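Local coordinates for uncharacterized protein (Pyrococcus furiosus DSM 3638, PDB 3WZ2), which is an archaeal homolog of the proteasome-assembly chaperones and probably acts as a chaperone or activator of the proteasome, at residues Leu72-Lys77 and Ile81-Asp86; Ala37-Lys42 and Asn193-Leu198; Trp165-Ser168 and Lys173-Val176. One frame throughout, in Å; residues are numbered along the deposited sequence.

Contact 1 (Leu72-Lys77 and Ile81-Asp86); sequences LRFYGK and IIAIAD
Arg73 and Asp86 meet at the open end of a beta hairpin. NH1 and NH2 of Arg73 converge end-on upon one oxygen, Asp86 OD2, the NH1 arm of this salt bridge measuring 2.7 Å. Both N-H...O angles are bent, at 141-142°, as expected when two nitrogens share one oxygen. The oxygen lies in the guanidinium plane, yet the carboxylate is turned 40° against it, and both nitrogens arrive from the same face of the acid. Ile84 CG2 lies over one face of the guanidinium, 3.8 Å from Arg73 NH2. Tyr75 CD2 and CE2 pack against Ile84 CD1.

Arg73 CG sits between the backbone N and the carbonyl carbon (chi1 42°), and the chain runs extended from CG to NE, carrying the guanidinium to Asp86. Its rotation is fixed by Asp86 OD2, by Tyr75 OH, which accepts from Arg73 NE at 2.8 Å, and by Pro70 O, bound by NH1. A water donates to Asp86 OD1 and is weakly bound by Arg73 NH2. An alanine in place of Arg73 would be likely to leave Asp86 OD2 without its charged mate and the Tyr75 hydroxyl without this donor.

Beneath lies the antiparallel ladder, Arg73 with Ile84 and Tyr75 with Ile82 as hydrogen-bonded pairs. On the other, apolar face Phe74 CE1 touches Ala83 CB at 3.6 Å. Directional bonds thus tie the start of strand 72-77 to the residue just past strand 80-85.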
ATOM      1  N   LEU B  72      20.549   3.352 -12.825  1.00 20.53           N
ATOM      2  CA  LEU B  72      19.866   3.731 -14.068  1.00 20.89           C
ATOM      3  C   LEU B  72      20.584   4.903 -14.680  1.00 20.94           C
ATOM      4  O   LEU B  72      20.598   5.982 -14.112  1.00 22.18           O
ATOM      5  CB  LEU B  72      18.414   4.115 -13.799  1.00 21.89           C
ATOM      6  CG  LEU B  72      17.435   2.974 -13.908  1.00 22.94           C
ATOM      7  CD1 LEU B  72      17.620   1.963 -12.785  1.00 22.45           C
ATOM      8  CD2 LEU B  72      16.016   3.515 -13.895  1.00 22.81           C
ATOM      9  N   ARG B  73      21.275   4.661 -15.774  1.00 19.73           N
ATOM     10  CA  ARG B  73      22.224   5.630 -16.260  1.00 21.90           C
ATOM     11  C   ARG B  73      22.110   5.807 -17.776  1.00 20.34           C
ATOM     12  O   ARG B  73      21.558   4.959 -18.470  1.00 21.36           O
ATOM     13  CB  ARG B  73      23.683   5.320 -15.838  1.00 24.46           C
ATOM     14  CG  ARG B  73      24.072   3.892 -15.925  1.00 25.71           C
ATOM     15  CD  ARG B  73      25.422   3.587 -15.268  1.00 28.20           C
ATOM     16  NE  ARG B  73      25.792   2.261 -15.722  1.00 25.28           N
ATOM     17  CZ  ARG B  73      25.287   1.152 -15.246  1.00 26.96           C
ATOM     18  NH1 ARG B  73      24.410   1.185 -14.243  1.00 32.04           N
ATOM     19  NH2 ARG B  73      25.698  -0.007 -15.721  1.00 25.07           N
ATOM     20  N   PHE B  74      22.629   6.936 -18.236  1.00 20.58           N
ATOM     21  CA  PHE B  74      22.692   7.295 -19.648  1.00 20.13           C
ATOM     22  C   PHE B  74      24.130   7.515 -20.042  1.00 20.88           C
ATOM     23  O   PHE B  74      24.867   8.235 -19.359  1.00 21.78           O
ATOM     24  CB  PHE B  74      21.907   8.575 -19.899  1.00 19.46           C
ATOM     25  CG  PHE B  74      20.464   8.461 -19.513  1.00 19.96           C
ATOM     26  CD1 PHE B  74      19.571   7.810 -20.329  1.00 19.98           C
ATOM     27  CD2 PHE B  74      20.007   8.988 -18.308  1.00 21.85           C
ATOM     28  CE1 PHE B  74      18.243   7.689 -19.969  1.00 22.58           C
ATOM     29  CE2 PHE B  74      18.670   8.867 -17.945  1.00 22.91           C
ATOM     30  CZ  PHE B  74      17.791   8.197 -18.775  1.00 21.45           C
ATOM     31  N   TYR B  75      24.529   6.877 -21.143  1.00 21.38           N
ATOM     32  CA  TYR B  75      25.826   7.076 -21.741  1.00 21.59           C
ATOM     33  C   TYR B  75      25.675   7.851 -23.016  1.00 22.61           C
ATOM     34  O   TYR B  75      24.626   7.802 -23.667  1.00 22.93           O
ATOM     35  CB  TYR B  75      26.469   5.727 -22.029  1.00 24.38           C
ATOM     36  CG  TYR B  75      26.858   4.953 -20.798  1.00 24.70           C
ATOM     37  CD1 TYR B  75      28.071   5.196 -20.160  1.00 28.29           C
ATOM     38  CD2 TYR B  75      26.031   4.003 -20.272  1.00 25.86           C
ATOM     39  CE1 TYR B  75      28.445   4.508 -19.027  1.00 26.18           C
ATOM     40  CE2 TYR B  75      26.393   3.292 -19.131  1.00 28.81           C
ATOM     41  CZ  TYR B  75      27.600   3.563 -18.516  1.00 29.62           C
ATOM     42  OH  TYR B  75      27.941   2.855 -17.405  1.00 30.52           O
ATOM     43  N   GLY B  76      26.727   8.555 -23.384  1.00 22.08           N
ATOM     44  CA  GLY B  76      26.674   9.516 -24.447  1.00 23.72           C
ATOM     45  C   GLY B  76      27.965   9.580 -25.203  1.00 25.88           C
ATOM     46  O   GLY B  76      29.045   9.504 -24.619  1.00 27.44           O
ATOM     47  N   LYS B  77      27.847   9.710 -26.510  1.00 28.94           N
ATOM     48  CA  LYS B  77      28.924  10.157 -27.362  1.00 33.60           C
ATOM     49  C   LYS B  77      28.348  10.822 -28.586  1.00 31.41           C
ATOM     50  O   LYS B  77      27.559  10.198 -29.289  1.00 30.31           O
ATOM     51  CB  LYS B  77      29.686   8.918 -27.838  1.00 36.29           C
ATOM     52  CG  LYS B  77      30.943   9.198 -28.664  1.00 46.75           C
ATOM     53  CD  LYS B  77      32.038   9.611 -27.704  1.00 52.49           C
ATOM     54  CE  LYS B  77      33.235   8.704 -27.676  1.00 58.52           C
ATOM     55  NZ  LYS B  77      34.413   9.593 -27.818  1.00 62.63           N
ATOM     56  N   ILE B  81      22.727   8.686 -27.415  1.00 18.88           N
ATOM     57  CA  ILE B  81      22.517   8.400 -26.003  1.00 18.86           C
ATOM     58  C   ILE B  81      22.078   6.956 -25.878  1.00 19.91           C
ATOM     59  O   ILE B  81      21.220   6.499 -26.635  1.00 20.93           O
ATOM     60  CB  ILE B  81      21.433   9.289 -25.404  1.00 20.68           C
ATOM     61  CG1 ILE B  81      21.793  10.778 -25.575  1.00 21.89           C
ATOM     62  CG2 ILE B  81      21.205   8.948 -23.944  1.00 21.40           C
ATOM     63  CD1 ILE B  81      20.695  11.723 -25.177  1.00 23.22           C
ATOM     64  N   ILE B  82      22.670   6.242 -24.919  1.00 19.15           N
ATOM     65  CA  ILE B  82      22.250   4.883 -24.574  1.00 18.19           C
ATOM     66  C   ILE B  82      21.774   4.830 -23.145  1.00 17.97           C
ATOM     67  O   ILE B  82      22.473   5.302 -22.251  1.00 18.39           O
ATOM     68  CB  ILE B  82      23.397   3.899 -24.767  1.00 18.79           C
ATOM     69  CG1 ILE B  82      23.763   3.899 -26.247  1.00 20.23           C
ATOM     70  CG2 ILE B  82      23.005   2.503 -24.333  1.00 19.87           C
ATOM     71  CD1 ILE B  82      24.844   2.939 -26.604  1.00 22.48           C
ATOM     72  N   ALA B  83      20.591   4.260 -22.927  1.00 16.91           N
ATOM     73  CA  ALA B  83      19.990   4.158 -21.610  1.00 17.80           C
ATOM     74  C   ALA B  83      20.070   2.735 -21.112  1.00 18.44           C
ATOM     75  O   ALA B  83      19.586   1.814 -21.796  1.00 17.05           O
ATOM     76  CB  ALA B  83      18.533   4.593 -21.688  1.00 18.60           C
ATOM     77  N   ILE B  84      20.578   2.571 -19.890  1.00 18.66           N
ATOM     78  CA  ILE B  84      20.851   1.258 -19.289  1.00 19.82           C
ATOM     79  C   ILE B  84      20.203   1.225 -17.919  1.00 18.59           C
ATOM     80  O   ILE B  84      20.157   2.237 -17.234  1.00 18.60           O
ATOM     81  CB  ILE B  84      22.390   1.075 -19.159  1.00 24.42           C
ATOM     82  CG1 ILE B  84      22.978   0.854 -20.616  1.00 25.41           C
ATOM     83  CG2 ILE B  84      22.749  -0.015 -18.144  1.00 23.89           C
ATOM     84  CD1 ILE B  84      24.471   0.744 -20.727  1.00 30.11           C
ATOM     85  N   ALA B  85      19.731   0.062 -17.508  1.00 19.02           N
ATOM     86  CA  ALA B  85      19.303  -0.159 -16.149  1.00 20.77           C
ATOM     87  C   ALA B  85      19.822  -1.487 -15.619  1.00 22.89           C
ATOM     88  O   ALA B  85      19.657  -2.509 -16.263  1.00 24.70           O
ATOM     89  CB  ALA B  85      17.778  -0.140 -16.073  1.00 20.69           C
ATOM     90  N   ASP B  86      20.354  -1.485 -14.405  1.00 24.64           N
ATOM     91  CA  ASP B  86      20.804  -2.701 -13.773  1.00 27.52           C
ATOM     92  C   ASP B  86      19.809  -3.334 -12.803  1.00 29.17           C
ATOM     93  O   ASP B  86      20.101  -4.373 -12.239  1.00 28.70           O
ATOM     94  CB  ASP B  86      22.158  -2.455 -13.107  1.00 31.15           C
ATOM     95  CG  ASP B  86      23.303  -2.356 -14.142  1.00 35.05           C
ATOM     96  OD1 ASP B  86      23.272  -3.107 -15.131  1.00 37.54           O
ATOM     97  OD2 ASP B  86      24.204  -1.500 -13.996  1.00 37.39           O
TER
HETATM   98  O   HOH W   1      25.313  -3.034 -16.557  1.00 38.25           O

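Contact 2 (Ala37-Lys42 and Asn193-Leu198); sequences ANFLAK and NVVEVL
Val195 is the first residue along 193-198 to touch 37-42, and both of its methyls are engaged. CG1 stands anti to the backbone N (chi1 171°), a torsion that carries it to Leu40 CD2, 4.1 Å away; the two side chains lie alongside each other, pointing opposite ways. The second branch, CG2, comes up at the edge of the Phe39 ring, close to the ring plane, where its nearest carbon is CD2 at 4.4 Å. That is a loose approach to the rim rather than a methyl laid on the face. Ala36, one turn back from Leu40, also touches Val195, and Val208 from a loop packs on it as well.

One helical turn later, Leu198 points the same way. With chi1 at -170°, its CG swings opposite the backbone N and beside the carbonyl carbon, and the branch tip CD2 lies against Leu40 CD1 at 3.3 Å, tighter than ordinary van der Waals contact. Leu40 is therefore shared between the two residues: CD2 faces Val195 and CD1 faces Leu198, one methyl for each partner. Behind it, Leu40 also rests on Ile82 of the sheet, while Phe39 also touches Val206 of a loop.

The axes of the segments 37-42 and 193-198 approach to 10.6 Å at 51°, so only a short patch of side chains spans the interval, burying 180 Å² in all. The contact thereby joins helix 32-43 to helix 188-202, elements far apart in sequence, within the PAC2 family region. No hydrogen bond crosses between the segments. With methyls and a ring rim as the only partners, the contact depends on shape and on the exclusion of water, and has no directional bond to fix its angle.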
ATOM      1  N   ALA B  37      23.032  -3.117 -25.271  1.00 21.29           N
ATOM      2  CA  ALA B  37      23.246  -1.703 -24.964  1.00 21.47           C
ATOM      3  C   ALA B  37      24.503  -1.492 -24.164  1.00 21.25           C
ATOM      4  O   ALA B  37      25.215  -0.507 -24.397  1.00 23.86           O
ATOM      5  CB  ALA B  37      22.045  -1.132 -24.218  1.00 20.79           C
ATOM      6  N   ASN B  38      24.761  -2.392 -23.231  1.00 22.77           N
ATOM      7  CA  ASN B  38      26.027  -2.372 -22.478  1.00 25.24           C
ATOM      8  C   ASN B  38      27.230  -2.587 -23.365  1.00 25.13           C
ATOM      9  O   ASN B  38      28.202  -1.835 -23.293  1.00 26.09           O
ATOM     10  CB  ASN B  38      26.020  -3.391 -21.357  1.00 27.94           C
ATOM     11  CG  ASN B  38      25.301  -2.877 -20.116  1.00 32.29           C
ATOM     12  OD1 ASN B  38      25.882  -2.135 -19.324  1.00 35.26           O
ATOM     13  ND2 ASN B  38      24.014  -3.226 -19.967  1.00 34.17           N
ATOM     14  N   PHE B  39      27.124  -3.541 -24.282  1.00 25.68           N
ATOM     15  CA  PHE B  39      28.175  -3.731 -25.253  1.00 25.36           C
ATOM     16  C   PHE B  39      28.406  -2.477 -26.065  1.00 27.66           C
ATOM     17  O   PHE B  39      29.531  -2.029 -26.218  1.00 28.20           O
ATOM     18  CB  PHE B  39      27.844  -4.886 -26.172  1.00 27.20           C
ATOM     19  CG  PHE B  39      28.944  -5.208 -27.128  1.00 28.22           C
ATOM     20  CD1 PHE B  39      30.175  -5.642 -26.641  1.00 28.34           C
ATOM     21  CD2 PHE B  39      28.765  -5.097 -28.485  1.00 28.31           C
ATOM     22  CE1 PHE B  39      31.189  -5.946 -27.490  1.00 29.01           C
ATOM     23  CE2 PHE B  39      29.799  -5.393 -29.352  1.00 30.98           C
ATOM     24  CZ  PHE B  39      31.015  -5.824 -28.847  1.00 29.19           C
ATOM     25  N   LEU B  40      27.351  -1.885 -26.619  1.00 26.82           N
ATOM     26  CA  LEU B  40      27.568  -0.701 -27.428  1.00 26.73           C
ATOM     27  C   LEU B  40      28.169   0.451 -26.688  1.00 25.92           C
ATOM     28  O   LEU B  40      28.928   1.218 -27.270  1.00 26.38           O
ATOM     29  CB  LEU B  40      26.289  -0.213 -28.066  1.00 28.74           C
ATOM     30  CG  LEU B  40      25.819  -1.033 -29.251  1.00 30.30           C
ATOM     31  CD1 LEU B  40      24.328  -0.860 -29.454  1.00 31.88           C
ATOM     32  CD2 LEU B  40      26.580  -0.603 -30.486  1.00 33.16           C
ATOM     33  N   ALA B  41      27.766   0.653 -25.446  1.00 26.98           N
ATOM     34  CA  ALA B  41      28.247   1.806 -24.716  1.00 28.26           C
ATOM     35  C   ALA B  41      29.751   1.680 -24.481  1.00 31.83           C
ATOM     36  O   ALA B  41      30.483   2.660 -24.574  1.00 30.55           O
ATOM     37  CB  ALA B  41      27.528   1.918 -23.398  1.00 29.37           C
ATOM     38  N   LYS B  42      30.185   0.456 -24.188  1.00 35.29           N
ATOM     39  CA  LYS B  42      31.599   0.153 -23.992  1.00 40.77           C
ATOM     40  C   LYS B  42      32.381   0.213 -25.297  1.00 38.23           C
ATOM     41  O   LYS B  42      33.408   0.871 -25.359  1.00 36.29           O
ATOM     42  CB  LYS B  42      31.752  -1.208 -23.331  1.00 50.81           C
ATOM     43  CG  LYS B  42      33.189  -1.682 -23.199  1.00 59.98           C
ATOM     44  CD  LYS B  42      33.263  -3.055 -22.539  1.00 71.82           C
ATOM     45  CE  LYS B  42      33.267  -2.884 -21.022  1.00 79.61           C
ATOM     46  NZ  LYS B  42      32.982  -4.150 -20.293  1.00 80.16           N
ATOM     47  N   ASN B 193      23.111 -10.342 -32.664  1.00 19.37           N
ATOM     48  CA  ASN B 193      22.278 -10.165 -33.847  1.00 20.35           C
ATOM     49  C   ASN B 193      21.641  -8.759 -33.893  1.00 21.15           C
ATOM     50  O   ASN B 193      21.570  -8.125 -34.947  1.00 20.38           O
ATOM     51  CB  ASN B 193      21.147 -11.207 -33.889  1.00 21.92           C
ATOM     52  CG  ASN B 193      21.655 -12.649 -33.994  1.00 21.34           C
ATOM     53  OD1 ASN B 193      22.758 -12.873 -34.438  1.00 21.93           O
ATOM     54  ND2 ASN B 193      20.795 -13.623 -33.662  1.00 19.27           N
ATOM     55  N   VAL B 194      21.172  -8.284 -32.738  1.00 19.86           N
ATOM     56  CA  VAL B 194      20.549  -6.974 -32.664  1.00 20.13           C
ATOM     57  C   VAL B 194      21.564  -5.857 -32.889  1.00 19.74           C
ATOM     58  O   VAL B 194      21.304  -4.907 -33.626  1.00 19.09           O
ATOM     59  CB  VAL B 194      19.819  -6.785 -31.325  1.00 19.70           C
ATOM     60  CG1 VAL B 194      19.441  -5.352 -31.131  1.00 20.03           C
ATOM     61  CG2 VAL B 194      18.593  -7.684 -31.301  1.00 21.96           C
ATOM     62  N   VAL B 195      22.744  -5.986 -32.301  1.00 20.17           N
ATOM     63  CA  VAL B 195      23.779  -5.003 -32.535  1.00 21.44           C
ATOM     64  C   VAL B 195      24.171  -4.907 -34.016  1.00 21.70           C
ATOM     65  O   VAL B 195      24.343  -3.805 -34.528  1.00 20.44           O
ATOM     66  CB  VAL B 195      25.031  -5.281 -31.709  1.00 22.79           C
ATOM     67  CG1 VAL B 195      26.175  -4.364 -32.131  1.00 22.31           C
ATOM     68  CG2 VAL B 195      24.710  -5.101 -30.251  1.00 25.10           C
ATOM     69  N   GLU B 196      24.253  -6.042 -34.704  1.00 21.69           N
ATOM     70  CA  GLU B 196      24.558  -6.019 -36.141  1.00 25.88           C
ATOM     71  C   GLU B 196      23.541  -5.197 -36.918  1.00 23.27           C
ATOM     72  O   GLU B 196      23.914  -4.435 -37.787  1.00 24.45           O
ATOM     73  CB  GLU B 196      24.642  -7.434 -36.769  1.00 29.56           C
ATOM     74  CG  GLU B 196      25.910  -8.205 -36.421  1.00 38.18           C
ATOM     75  CD  GLU B 196      25.964  -9.611 -37.048  1.00 45.27           C
ATOM     76  OE1 GLU B 196      25.065 -10.462 -36.799  1.00 49.75           O
ATOM     77  OE2 GLU B 196      26.912  -9.860 -37.824  1.00 55.20           O
ATOM     78  N   VAL B 197      22.258  -5.378 -36.646  1.00 22.26           N
ATOM     79  CA  VAL B 197      21.230  -4.572 -37.329  1.00 21.25           C
ATOM     80  C   VAL B 197      21.332  -3.107 -36.971  1.00 21.99           C
ATOM     81  O   VAL B 197      21.231  -2.242 -37.843  1.00 22.29           O
ATOM     82  CB  VAL B 197      19.827  -5.076 -37.045  1.00 21.89           C
ATOM     83  CG1 VAL B 197      18.802  -4.143 -37.663  1.00 21.89           C
ATOM     84  CG2 VAL B 197      19.651  -6.496 -37.589  1.00 23.36           C
ATOM     85  N   LEU B 198      21.544  -2.812 -35.692  1.00 21.63           N
ATOM     86  CA  LEU B 198      21.697  -1.429 -35.272  1.00 22.26           C
ATOM     87  C   LEU B 198      22.878  -0.717 -35.919  1.00 22.19           C
ATOM     88  O   LEU B 198      22.811   0.459 -36.292  1.00 20.96           O
ATOM     89  CB  LEU B 198      21.824  -1.344 -33.752  1.00 22.89           C
ATOM     90  CG  LEU B 198      21.745   0.098 -33.214  1.00 23.02           C
ATOM     91  CD1 LEU B 198      20.343   0.633 -33.329  1.00 22.90           C
ATOM     92  CD2 LEU B 198      22.183   0.100 -31.773  1.00 25.48           C
TER

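Contact 3 (Trp165-Ser168 and Lys173-Val176); sequences WEAS and KSYV
Ser174, at the start of strand 174-181, turns its side chain toward the last turn of helix 158-169. Its CB rests against the methyl of Ala167, CB to CB 3.9 Å, a small side chain, consistent with the close approach of strand and helix. From there the hydroxyl is set between the backbone N and the carbonyl carbon (chi1 72°), which brings OG to 3.7 Å from Ser168 CB. This is packing; the hydrogen bond of OG goes to Leu164 O, a carbonyl in the preceding turn of the same helix.

The backbone supplies a second link. A water accepts from Ser174 N at 3.0 Å and lies 3.2 Å from Ser168 OG, bridging strand and helix. Ser168 OG has a further, weak bond to Gly135 O. On the far side of this helix, Trp165 meets Tyr51 of the second subunit edge-to-face, so the helix stands between its own sheet and a neighbouring chain.

A tight connection of four residues takes the chain from helix to strand. Because the buried hydroxyl is satisfied by a helix carbonyl and the amide by water, small polar groups can be accommodated at this junction beside an alanine methyl.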
ATOM      1  N   TRP B 165       5.375   3.346 -28.172  1.00 19.04           N
ATOM      2  CA  TRP B 165       4.050   3.959 -28.292  1.00 19.15           C
ATOM      3  C   TRP B 165       4.158   5.462 -27.926  1.00 18.28           C
ATOM      4  O   TRP B 165       3.718   6.327 -28.701  1.00 14.83           O
ATOM      5  CB  TRP B 165       3.023   3.230 -27.417  1.00 18.88           C
ATOM      6  CG  TRP B 165       1.668   3.967 -27.334  1.00 19.50           C
ATOM      7  CD1 TRP B 165       1.182   4.669 -26.275  1.00 19.35           C
ATOM      8  CD2 TRP B 165       0.693   4.061 -28.358  1.00 19.88           C
ATOM      9  NE1 TRP B 165      -0.033   5.197 -26.578  1.00 20.78           N
ATOM     10  CE2 TRP B 165      -0.359   4.853 -27.863  1.00 20.94           C
ATOM     11  CE3 TRP B 165       0.602   3.555 -29.642  1.00 21.35           C
ATOM     12  CZ2 TRP B 165      -1.506   5.128 -28.606  1.00 22.73           C
ATOM     13  CZ3 TRP B 165      -0.544   3.831 -30.401  1.00 23.23           C
ATOM     14  CH2 TRP B 165      -1.575   4.627 -29.889  1.00 22.37           C
ATOM     15  N   GLU B 166       4.743   5.760 -26.768  1.00 18.19           N
ATOM     16  CA  GLU B 166       4.715   7.137 -26.261  1.00 21.66           C
ATOM     17  C   GLU B 166       5.559   8.084 -27.086  1.00 18.83           C
ATOM     18  O   GLU B 166       5.132   9.208 -27.381  1.00 18.02           O
ATOM     19  CB  GLU B 166       5.125   7.217 -24.805  1.00 27.00           C
ATOM     20  CG  GLU B 166       4.080   6.635 -23.835  1.00 35.28           C
ATOM     21  CD  GLU B 166       2.744   7.393 -23.828  1.00 41.58           C
ATOM     22  OE1 GLU B 166       2.790   8.636 -23.965  1.00 45.08           O
ATOM     23  OE2 GLU B 166       1.637   6.744 -23.745  1.00 51.38           O
ATOM     24  N   ALA B 167       6.702   7.604 -27.540  1.00 16.39           N
ATOM     25  CA  ALA B 167       7.518   8.396 -28.432  1.00 18.09           C
ATOM     26  C   ALA B 167       6.821   8.700 -29.752  1.00 17.93           C
ATOM     27  O   ALA B 167       6.853   9.828 -30.252  1.00 19.11           O
ATOM     28  CB  ALA B 167       8.848   7.722 -28.658  1.00 17.75           C
ATOM     29  N   SER B 168       6.169   7.706 -30.310  1.00 18.35           N
ATOM     30  CA  SER B 168       5.431   7.917 -31.530  1.00 21.71           C
ATOM     31  C   SER B 168       4.288   8.919 -31.345  1.00 22.24           C
ATOM     32  O   SER B 168       4.091   9.795 -32.166  1.00 22.87           O
ATOM     33  CB  SER B 168       4.862   6.615 -32.001  1.00 24.81           C
ATOM     34  OG  SER B 168       4.495   6.773 -33.360  1.00 31.24           O
ATOM     35  N   LYS B 173      10.214   9.699 -34.210  1.00 18.46           N
ATOM     36  CA  LYS B 173      10.441   8.496 -34.979  1.00 19.47           C
ATOM     37  C   LYS B 173      10.927   7.444 -34.025  1.00 17.29           C
ATOM     38  O   LYS B 173      12.003   7.584 -33.439  1.00 15.50           O
ATOM     39  CB  LYS B 173      11.480   8.762 -36.094  1.00 22.89           C
ATOM     40  CG  LYS B 173      11.073   9.848 -37.075  1.00 25.57           C
ATOM     41  CD  LYS B 173      12.188  10.332 -38.002  1.00 30.74           C
ATOM     42  CE  LYS B 173      12.589   9.307 -39.045  1.00 33.71           C
ATOM     43  NZ  LYS B 173      11.419   8.631 -39.681  1.00 39.25           N
ATOM     44  N   SER B 174      10.127   6.398 -33.859  1.00 17.08           N
ATOM     45  CA  SER B 174      10.403   5.351 -32.870  1.00 17.29           C
ATOM     46  C   SER B 174      10.472   3.976 -33.546  1.00 17.09           C
ATOM     47  O   SER B 174       9.802   3.718 -34.575  1.00 16.05           O
ATOM     48  CB  SER B 174       9.428   5.374 -31.680  1.00 17.06           C
ATOM     49  OG  SER B 174       8.145   4.929 -32.004  1.00 18.54           O
ATOM     50  N   TYR B 175      11.342   3.134 -32.994  1.00 16.02           N
ATOM     51  CA  TYR B 175      11.574   1.800 -33.482  1.00 16.42           C
ATOM     52  C   TYR B 175      11.847   0.855 -32.325  1.00 16.98           C
ATOM     53  O   TYR B 175      12.390   1.268 -31.301  1.00 16.04           O
ATOM     54  CB  TYR B 175      12.781   1.735 -34.402  1.00 17.23           C
ATOM     55  CG  TYR B 175      12.956   2.880 -35.384  1.00 18.96           C
ATOM     56  CD1 TYR B 175      13.287   4.127 -34.942  1.00 20.28           C
ATOM     57  CD2 TYR B 175      12.815   2.703 -36.776  1.00 21.14           C
ATOM     58  CE1 TYR B 175      13.475   5.175 -35.816  1.00 20.53           C
ATOM     59  CE2 TYR B 175      13.015   3.761 -37.672  1.00 19.83           C
ATOM     60  CZ  TYR B 175      13.364   4.982 -37.170  1.00 20.22           C
ATOM     61  OH  TYR B 175      13.554   6.029 -38.016  1.00 24.12           O
ATOM     62  N   VAL B 176      11.485  -0.414 -32.503  1.00 16.41           N
ATOM     63  CA  VAL B 176      12.034  -1.490 -31.695  1.00 16.93           C
ATOM     64  C   VAL B 176      12.687  -2.549 -32.614  1.00 17.62           C
ATOM     65  O   VAL B 176      12.108  -2.954 -33.602  1.00 16.24           O
ATOM     66  CB  VAL B 176      10.947  -2.146 -30.836  1.00 18.59           C
ATOM     67  CG1 VAL B 176      11.544  -3.151 -29.858  1.00 18.03           C
ATOM     68  CG2 VAL B 176      10.133  -1.097 -30.066  1.00 18.02           C
TER
HETATM   69  O   HOH W   2       7.315   6.805 -34.958  1.00 19.24           O

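Overall arrangement
All three contacts are buried, but they differ in kind. Contact 1 pairs neighbouring strands of the mixed sheet and is rich in directional bonds, with an ion pair at the open end of the hairpin. Contact 2, wholly apolar, joins two helices remote in sequence; it adjoins contact 1, since Ile82 packs on Leu40 and Ile84 on Asn38, placing helix 32-43 against the hairpin. Contact 3 reaches the same sheet through strand 174-181, about 11 Å from contact 1 by nearest atoms, and relies on small side chains and water near a subunit interface. Strand 174-181 is followed in the chain by helix 188-202, which links contact 3 to contact 2 without their touching.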